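Local coordinates for CELL WALL surface anchor family protein (Streptococcus pneumoniae, PDB 2WW8), which serves as the adhesin of the pneumococcal pilus and probably recognises host cells through an integrin-like, metal-binding domain, at residues L230-N242 with V338-Y352. Sequence-based numbering, arbitrary orientation.
With MG (magnesium ion), chain B.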
ATOM      1  N   LEU A 230     -23.149 -25.580  14.043  1.00 14.69           N
ATOM      2  CA  LEU A 230     -24.397 -25.399  14.776  1.00 13.54           C
ATOM      3  C   LEU A 230     -24.087 -24.482  15.935  1.00 14.64           C
ATOM      4  O   LEU A 230     -23.145 -24.737  16.666  1.00 12.60           O
ATOM      5  CB  LEU A 230     -24.865 -26.683  15.472  1.00 15.58           C
ATOM      6  CG  LEU A 230     -25.240 -27.891  14.618  1.00 18.19           C
ATOM      7  CD1 LEU A 230     -25.691 -29.062  15.487  1.00 17.01           C
ATOM      8  CD2 LEU A 230     -26.403 -27.425  13.738  1.00 19.57           C
ATOM      9  N   LEU A 231     -24.871 -23.429  16.107  1.00 11.70           N
ATOM     10  CA  LEU A 231     -24.474 -22.424  17.068  1.00 12.88           C
ATOM     11  C   LEU A 231     -25.680 -22.098  17.993  1.00 13.71           C
ATOM     12  O   LEU A 231     -26.724 -21.634  17.513  1.00 14.35           O
ATOM     13  CB  LEU A 231     -24.061 -21.172  16.305  1.00 13.54           C
ATOM     14  CG  LEU A 231     -23.772 -19.930  17.189  1.00 16.42           C
ATOM     15  CD1 LEU A 231     -22.665 -20.201  18.225  1.00 15.55           C
ATOM     16  CD2 LEU A 231     -23.374 -18.691  16.270  1.00 12.43           C
ATOM     17  N   ASP A 232     -25.527 -22.404  19.273  1.00 13.41           N
ATOM     18  CA  ASP A 232     -26.526 -22.110  20.318  1.00 14.02           C
ATOM     19  C   ASP A 232     -26.692 -20.594  20.493  1.00 13.53           C
ATOM     20  O   ASP A 232     -25.727 -19.842  20.718  1.00 13.62           O
ATOM     21  CB  ASP A 232     -26.065 -22.908  21.579  1.00 13.69           C
ATOM     22  CG  ASP A 232     -26.934 -22.735  22.834  1.00 17.80           C
ATOM     23  OD1 ASP A 232     -27.732 -21.775  22.946  1.00 19.21           O
ATOM     24  OD2 ASP A 232     -26.736 -23.634  23.700  1.00 11.72           O
ATOM     25  N   ASN A 233     -27.928 -20.109  20.336  1.00 11.46           N
ATOM     26  CA  ASN A 233     -28.226 -18.676  20.555  1.00 12.06           C
ATOM     27  C   ASN A 233     -29.306 -18.564  21.671  1.00 12.52           C
ATOM     28  O   ASN A 233     -30.139 -17.643  21.642  1.00 14.02           O
ATOM     29  CB  ASN A 233     -28.663 -17.991  19.254  1.00 11.17           C
ATOM     30  CG  ASN A 233     -28.680 -16.443  19.323  1.00 14.88           C
ATOM     31  OD1 ASN A 233     -29.702 -15.859  18.991  1.00 20.32           O
ATOM     32  ND2 ASN A 233     -27.624 -15.804  19.771  1.00 14.29           N
ATOM     33  N   SER A 234     -29.302 -19.499  22.630  1.00 12.63           N
ATOM     34  CA  SER A 234     -30.257 -19.497  23.746  1.00 14.36           C
ATOM     35  C   SER A 234     -30.011 -18.223  24.634  1.00 13.86           C
ATOM     36  O   SER A 234     -28.957 -17.573  24.552  1.00 10.99           O
ATOM     37  CB  SER A 234     -30.158 -20.796  24.574  1.00 15.95           C
ATOM     38  OG  SER A 234     -28.829 -20.852  25.102  1.00 16.02           O
ATOM     39  N   ASN A 235     -30.984 -17.864  25.479  1.00 13.09           N
ATOM     40  CA  ASN A 235     -30.918 -16.626  26.272  1.00 13.76           C
ATOM     41  C   ASN A 235     -29.648 -16.538  27.147  1.00 12.67           C
ATOM     42  O   ASN A 235     -29.078 -15.466  27.289  1.00 14.63           O
ATOM     43  CB  ASN A 235     -32.153 -16.581  27.192  1.00 12.16           C
ATOM     44  CG  ASN A 235     -33.454 -16.477  26.411  1.00 14.45           C
ATOM     45  OD1 ASN A 235     -33.467 -15.995  25.284  1.00 15.96           O
ATOM     46  ND2 ASN A 235     -34.537 -16.952  26.996  1.00 11.82           N
ATOM     47  N   SER A 236     -29.228 -17.663  27.744  1.00 13.43           N
ATOM     48  CA  SER A 236     -28.019 -17.744  28.555  1.00 16.08           C
ATOM     49  C   SER A 236     -26.779 -17.268  27.793  1.00 15.68           C
ATOM     50  O   SER A 236     -25.759 -16.983  28.412  1.00 13.50           O
ATOM     51  CB  SER A 236     -27.761 -19.197  28.949  1.00 15.76           C
ATOM     52  OG  SER A 236     -27.599 -20.040  27.816  1.00 16.31           O
ATOM     53  N   MET A 237     -26.825 -17.249  26.451  1.00 15.33           N
ATOM     54  CA  MET A 237     -25.654 -16.716  25.712  1.00 14.04           C
ATOM     55  C   MET A 237     -25.544 -15.195  25.753  1.00 12.72           C
ATOM     56  O   MET A 237     -24.548 -14.657  25.335  1.00 12.52           O
ATOM     57  CB  MET A 237     -25.646 -17.177  24.230  1.00 14.60           C
ATOM     58  CG  MET A 237     -25.624 -18.700  24.044  1.00 13.53           C
ATOM     59  SD  MET A 237     -23.943 -19.282  24.345  1.00 17.78           S
ATOM     60  CE  MET A 237     -23.066 -18.730  22.878  1.00 15.27           C
ATOM     61  N   SER A 238     -26.593 -14.486  26.162  1.00 10.73           N
ATOM     62  CA  SER A 238     -26.559 -13.037  26.321  1.00 11.67           C
ATOM     63  C   SER A 238     -25.260 -12.506  26.921  1.00 12.96           C
ATOM     64  O   SER A 238     -24.789 -13.011  27.953  1.00 12.81           O
ATOM     65  CB  SER A 238     -27.728 -12.659  27.258  1.00 12.29           C
ATOM     66  OG  SER A 238     -27.509 -11.362  27.755  1.00 16.84           O
ATOM     67  N   ASN A 239     -24.686 -11.465  26.323  1.00 12.37           N
ATOM     68  CA  ASN A 239     -23.292 -11.107  26.568  1.00 13.91           C
ATOM     69  C   ASN A 239     -23.075 -10.670  28.038  1.00 15.67           C
ATOM     70  O   ASN A 239     -21.995 -10.901  28.639  1.00 12.16           O
ATOM     71  CB  ASN A 239     -22.916  -9.979  25.599  1.00 12.57           C
ATOM     72  CG  ASN A 239     -22.581 -10.519  24.210  1.00 18.70           C
ATOM     73  OD1 ASN A 239     -22.028 -11.604  24.099  1.00 18.38           O
ATOM     74  ND2 ASN A 239     -22.950  -9.813  23.165  1.00 13.51           N
ATOM     75  N   ILE A 240     -24.107 -10.011  28.595  1.00 16.39           N
ATOM     76  CA  ILE A 240     -23.964  -9.424  29.929  1.00 16.97           C
ATOM     77  C   ILE A 240     -24.229 -10.559  30.923  1.00 16.64           C
ATOM     78  O   ILE A 240     -23.818 -10.447  32.070  1.00 16.75           O
ATOM     79  CB  ILE A 240     -24.887  -8.204  30.193  1.00 18.52           C
ATOM     80  CG1 ILE A 240     -26.373  -8.580  30.089  1.00 20.16           C
ATOM     81  CG2 ILE A 240     -24.493  -7.009  29.296  1.00 19.33           C
ATOM     82  CD1 ILE A 240     -27.261  -7.436  30.710  1.00 26.32           C
ATOM     83  N   ARG A 241     -24.832 -11.679  30.506  1.00 16.26           N
ATOM     84  CA  ARG A 241     -25.075 -12.727  31.508  1.00 15.76           C
ATOM     85  C   ARG A 241     -23.790 -13.408  31.962  1.00 15.32           C
ATOM     86  O   ARG A 241     -22.720 -13.210  31.357  1.00 13.62           O
ATOM     87  CB  ARG A 241     -26.130 -13.746  31.114  1.00 15.26           C
ATOM     88  CG  ARG A 241     -27.580 -13.176  31.106  1.00 20.16           C
ATOM     89  CD  ARG A 241     -28.675 -14.301  30.966  1.00 26.58           C
ATOM     90  NE  ARG A 241     -29.663 -14.003  29.914  1.00 34.37           N
ATOM     91  CZ  ARG A 241     -30.785 -13.289  30.005  1.00 30.63           C
ATOM     92  NH1 ARG A 241     -31.200 -12.781  31.142  1.00 29.31           N
ATOM     93  NH2 ARG A 241     -31.511 -13.081  28.913  1.00 32.18           N
ATOM     94  N   ASN A 242     -23.911 -14.243  32.997  1.00 14.37           N
ATOM     95  CA  ASN A 242     -22.784 -15.075  33.426  1.00 14.61           C
ATOM     96  C   ASN A 242     -21.603 -14.231  33.868  1.00 14.48           C
ATOM     97  O   ASN A 242     -20.452 -14.561  33.505  1.00 14.66           O
ATOM     98  CB  ASN A 242     -22.376 -16.082  32.336  1.00 13.53           C
ATOM     99  CG  ASN A 242     -23.592 -16.723  31.696  1.00 13.69           C
ATOM    100  OD1 ASN A 242     -24.300 -17.461  32.367  1.00 14.52           O
ATOM    101  ND2 ASN A 242     -23.839 -16.451  30.416  1.00 12.04           N
ATOM    102  N   VAL A 338     -24.042 -14.640  11.268  1.00 14.35           N
ATOM    103  CA  VAL A 338     -23.587 -15.137  12.573  1.00 13.64           C
ATOM    104  C   VAL A 338     -24.005 -14.112  13.665  1.00 13.21           C
ATOM    105  O   VAL A 338     -23.603 -12.984  13.561  1.00 15.08           O
ATOM    106  CB  VAL A 338     -22.073 -15.368  12.609  1.00 14.15           C
ATOM    107  CG1 VAL A 338     -21.692 -15.848  14.002  1.00 12.96           C
ATOM    108  CG2 VAL A 338     -21.639 -16.428  11.553  1.00 12.74           C
ATOM    109  N   PRO A 339     -24.782 -14.514  14.698  1.00 12.36           N
ATOM    110  CA  PRO A 339     -25.203 -13.578  15.725  1.00 13.65           C
ATOM    111  C   PRO A 339     -24.016 -13.267  16.670  1.00 14.68           C
ATOM    112  O   PRO A 339     -23.223 -14.185  16.961  1.00 13.56           O
ATOM    113  CB  PRO A 339     -26.290 -14.367  16.478  1.00 12.32           C
ATOM    114  CG  PRO A 339     -25.837 -15.800  16.360  1.00 12.45           C
ATOM    115  CD  PRO A 339     -25.291 -15.874  14.951  1.00 12.70           C
ATOM    116  N   THR A 340     -23.936 -12.028  17.154  1.00 12.86           N
ATOM    117  CA  THR A 340     -23.000 -11.718  18.269  1.00 15.95           C
ATOM    118  C   THR A 340     -23.714 -11.225  19.542  1.00 16.46           C
ATOM    119  O   THR A 340     -23.075 -10.655  20.448  1.00 15.53           O
ATOM    120  CB  THR A 340     -21.960 -10.644  17.854  1.00 17.24           C
ATOM    121  OG1 THR A 340     -22.665  -9.512  17.319  1.00 18.43           O
ATOM    122  CG2 THR A 340     -21.019 -11.229  16.809  1.00 17.74           C
ATOM    123  N   GLU A 341     -25.033 -11.432  19.566  1.00 14.97           N
ATOM    124  CA  GLU A 341     -25.889 -11.080  20.709  1.00 16.12           C
ATOM    125  C   GLU A 341     -26.890 -12.203  20.821  1.00 14.73           C
ATOM    126  O   GLU A 341     -27.136 -12.915  19.817  1.00 15.98           O
ATOM    127  CB  GLU A 341     -26.684  -9.790  20.399  1.00 17.70           C
ATOM    128  CG  GLU A 341     -25.847  -8.590  19.910  1.00 23.25           C
ATOM    129  CD  GLU A 341     -25.029  -7.894  21.001  1.00 31.81           C
ATOM    130  OE1 GLU A 341     -25.236  -8.133  22.222  1.00 35.46           O
ATOM    131  OE2 GLU A 341     -24.161  -7.072  20.636  1.00 34.06           O
ATOM    132  N   ALA A 342     -27.496 -12.317  21.999  1.00 13.04           N
ATOM    133  CA  ALA A 342     -28.648 -13.144  22.261  1.00 13.97           C
ATOM    134  C   ALA A 342     -29.641 -12.244  23.019  1.00 17.05           C
ATOM    135  O   ALA A 342     -29.374 -11.089  23.307  1.00 18.87           O
ATOM    136  CB  ALA A 342     -28.241 -14.376  23.109  1.00 11.17           C
ATOM    137  N   GLU A 343     -30.810 -12.753  23.382  1.00 19.16           N
ATOM    138  CA  GLU A 343     -31.840 -11.902  23.911  1.00 20.39           C
ATOM    139  C   GLU A 343     -31.391 -11.566  25.351  1.00 23.17           C
ATOM    140  O   GLU A 343     -31.240 -12.487  26.175  1.00 23.24           O
ATOM    141  CB  GLU A 343     -33.170 -12.667  23.839  1.00 18.95           C
ATOM    142  CG  GLU A 343     -34.229 -11.943  24.628  1.00 24.57           C
ATOM    143  CD  GLU A 343     -34.431 -10.541  24.032  1.00 25.94           C
ATOM    144  OE1 GLU A 343     -34.561 -10.457  22.771  1.00 28.58           O
ATOM    145  OE2 GLU A 343     -34.395  -9.585  24.840  1.00 27.67           O
ATOM    146  N   ASP A 344     -31.128 -10.277  25.603  1.00 23.35           N
ATOM    147  CA  ASP A 344     -30.604  -9.741  26.879  1.00 26.99           C
ATOM    148  C   ASP A 344     -31.604  -9.520  28.029  1.00 26.30           C
ATOM    149  O   ASP A 344     -31.243  -9.501  29.223  1.00 25.35           O
ATOM    150  CB  ASP A 344     -29.922  -8.387  26.658  1.00 25.39           C
ATOM    151  CG  ASP A 344     -28.612  -8.521  25.896  1.00 33.28           C
ATOM    152  OD1 ASP A 344     -28.076  -9.667  25.830  1.00 32.86           O
ATOM    153  OD2 ASP A 344     -28.121  -7.468  25.395  1.00 37.14           O
ATOM    154  N   HIS A 345     -32.853  -9.289  27.647  1.00 26.94           N
ATOM    155  CA  HIS A 345     -33.932  -8.998  28.598  1.00 27.11           C
ATOM    156  C   HIS A 345     -34.367 -10.288  29.305  1.00 26.77           C
ATOM    157  O   HIS A 345     -33.884 -11.360  28.952  1.00 23.35           O
ATOM    158  CB  HIS A 345     -35.075  -8.342  27.813  1.00 28.75           C
ATOM    159  CG  HIS A 345     -34.635  -7.092  27.110  1.00 28.69           C
ATOM    160  ND1 HIS A 345     -34.145  -7.090  25.817  1.00 30.54           N
ATOM    161  CD2 HIS A 345     -34.505  -5.823  27.566  1.00 33.12           C
ATOM    162  CE1 HIS A 345     -33.765  -5.862  25.498  1.00 31.86           C
ATOM    163  NE2 HIS A 345     -33.973  -5.072  26.540  1.00 34.69           N
ATOM    164  N   ASP A 346     -35.223 -10.145  30.316  1.00 25.42           N
ATOM    165  CA  ASP A 346     -35.945 -11.276  30.887  1.00 27.11           C
ATOM    166  C   ASP A 346     -37.259 -11.504  30.114  1.00 25.77           C
ATOM    167  O   ASP A 346     -37.458 -11.003  28.981  1.00 25.29           O
ATOM    168  CB  ASP A 346     -36.139 -11.066  32.404  1.00 26.92           C
ATOM    169  CG  ASP A 346     -34.796 -10.737  33.125  1.00 35.58           C
ATOM    170  OD1 ASP A 346     -33.698 -10.950  32.531  1.00 39.57           O
ATOM    171  OD2 ASP A 346     -34.790 -10.268  34.296  1.00 37.82           O
ATOM    172  N   GLY A 347     -38.135 -12.276  30.740  1.00 23.53           N
ATOM    173  CA  GLY A 347     -39.342 -12.756  30.111  1.00 22.85           C
ATOM    174  C   GLY A 347     -40.359 -11.717  29.696  1.00 23.07           C
ATOM    175  O   GLY A 347     -41.439 -12.087  29.168  1.00 25.24           O
ATOM    176  N   ASN A 348     -40.065 -10.441  29.948  1.00 20.68           N
ATOM    177  CA  ASN A 348     -40.967  -9.393  29.474  1.00 20.61           C
ATOM    178  C   ASN A 348     -40.831  -9.125  27.958  1.00 20.33           C
ATOM    179  O   ASN A 348     -41.718  -8.493  27.345  1.00 20.79           O
ATOM    180  CB  ASN A 348     -40.812  -8.107  30.277  1.00 19.48           C
ATOM    181  CG  ASN A 348     -39.385  -7.643  30.348  1.00 22.68           C
ATOM    182  OD1 ASN A 348     -38.480  -8.370  30.835  1.00 23.11           O
ATOM    183  ND2 ASN A 348     -39.157  -6.441  29.832  1.00 20.84           N
ATOM    184  N   ARG A 349     -39.748  -9.613  27.363  1.00 16.84           N
ATOM    185  CA  ARG A 349     -39.630  -9.578  25.916  1.00 17.96           C
ATOM    186  C   ARG A 349     -40.253 -10.807  25.294  1.00 16.42           C
ATOM    187  O   ARG A 349     -40.002 -11.924  25.708  1.00 17.30           O
ATOM    188  CB  ARG A 349     -38.178  -9.487  25.425  1.00 18.58           C
ATOM    189  CG  ARG A 349     -37.591  -8.065  25.542  1.00 23.49           C
ATOM    190  CD  ARG A 349     -38.579  -6.976  25.061  1.00 25.96           C
ATOM    191  NE  ARG A 349     -38.144  -5.577  25.209  1.00 26.70           N
ATOM    192  CZ  ARG A 349     -37.220  -4.975  24.454  1.00 26.57           C
ATOM    193  NH1 ARG A 349     -36.596  -5.601  23.460  1.00 31.25           N
ATOM    194  NH2 ARG A 349     -36.902  -3.720  24.692  1.00 23.43           N
ATOM    195  N   LEU A 350     -41.010 -10.594  24.226  1.00 15.10           N
ATOM    196  CA  LEU A 350     -41.459 -11.687  23.390  1.00 13.53           C
ATOM    197  C   LEU A 350     -40.290 -12.583  22.937  1.00 13.81           C
ATOM    198  O   LEU A 350     -40.392 -13.799  22.984  1.00 12.02           O
ATOM    199  CB  LEU A 350     -42.185 -11.088  22.184  1.00 14.82           C
ATOM    200  CG  LEU A 350     -42.512 -12.113  21.064  1.00 23.83           C
ATOM    201  CD1 LEU A 350     -43.689 -12.943  21.559  1.00 16.62           C
ATOM    202  CD2 LEU A 350     -42.887 -11.325  19.775  1.00 25.04           C
ATOM    203  N   MET A 351     -39.159 -12.041  22.481  1.00 13.57           N
ATOM    204  CA  MET A 351     -38.161 -12.937  21.892  1.00 13.72           C
ATOM    205  C   MET A 351     -37.507 -13.857  22.893  1.00 13.33           C
ATOM    206  O   MET A 351     -36.941 -14.883  22.514  1.00 15.49           O
ATOM    207  CB  MET A 351     -37.074 -12.191  21.124  1.00 14.54           C
ATOM    208  CG  MET A 351     -37.664 -11.290  20.004  1.00 15.98           C
ATOM    209  SD  MET A 351     -38.537 -12.349  18.756  1.00 23.60           S
ATOM    210  CE  MET A 351     -37.254 -13.568  18.409  1.00 18.94           C
ATOM    211  N   TYR A 352     -37.569 -13.486  24.166  1.00 12.26           N
ATOM    212  CA  TYR A 352     -37.087 -14.372  25.250  1.00 12.49           C
ATOM    213  C   TYR A 352     -37.816 -15.712  25.220  1.00 11.90           C
ATOM    214  O   TYR A 352     -37.245 -16.776  25.565  1.00 12.83           O
ATOM    215  CB  TYR A 352     -37.328 -13.569  26.551  1.00 12.59           C
ATOM    216  CG  TYR A 352     -36.877 -14.290  27.806  1.00 13.23           C
ATOM    217  CD1 TYR A 352     -37.660 -15.299  28.373  1.00 17.13           C
ATOM    218  CD2 TYR A 352     -35.622 -14.014  28.365  1.00 17.50           C
ATOM    219  CE1 TYR A 352     -37.216 -15.991  29.527  1.00 18.81           C
ATOM    220  CE2 TYR A 352     -35.179 -14.695  29.503  1.00 17.42           C
ATOM    221  CZ  TYR A 352     -35.992 -15.634  30.075  1.00 15.37           C
ATOM    222  OH  TYR A 352     -35.563 -16.281  31.196  1.00 25.60           O
TER
HETATM  223 MG    MG B1000     -28.115 -21.933  26.858  1.00 21.09          MG
HETATM  224  O   HOH W   1     -28.290 -23.722  25.803  1.00 16.77           O
HETATM  225  O   HOH W   2     -32.015 -15.733  22.728  1.00 18.61           O
HETATM  226  O   HOH W   3     -26.156 -10.309  24.065  1.00 13.18           O
HETATM  227  O   HOH W   4     -29.954 -21.861  27.718  1.00 18.96           O
HETATM  228  O   HOH W   5     -27.448 -22.657  28.708  1.00 19.78           O
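Ala342 presses its CB against the turn 234-238, 3.5 Å from Ser238 N and close to Ser234 O and Met237 CB, at the tightly packed middle of this contact. Nearby, Asn233, its CG anti to the backbone N (chi1 -167°), sends ND2 to Glu341 O at 2.9 Å. Leu231 CD2, in strand 225-232, packs 3.7 Å from Pro339 CD. Asn235 ND2 sits 3.3 Å above the centre of the Tyr352 ring, amide and ring planes 22° apart, while giving Tyr352 O a nearly straight bond. Ser238 OG meets Asp344 OD1 at 2.6 Å from above the carboxylate plane, and Asn239 ND2 donates to Thr340 O at 2.8 Å. A water accepts from Asn239 N and Ala342 N near the Asp344 and Glu341 carboxylates. Toward solvent the grip slackens: exposed Glu341 OE1 takes a weak bond from Asn239 ND2, and the salt bridge from Arg241 NH1 to exposed Asp346 OD1 is long at 3.4 Å, although Arg241 NH2 reaches His345 O at 2.9 Å. Ser234, Ser236 and Asp387 bind magnesium, Asp232 acting through a water: the DxSxS pattern of a MIDAS in a von Willebrand A-type domain. The bond to Asn235, between two metal ligands, is consistent with the 338-352 loop steadying this turn.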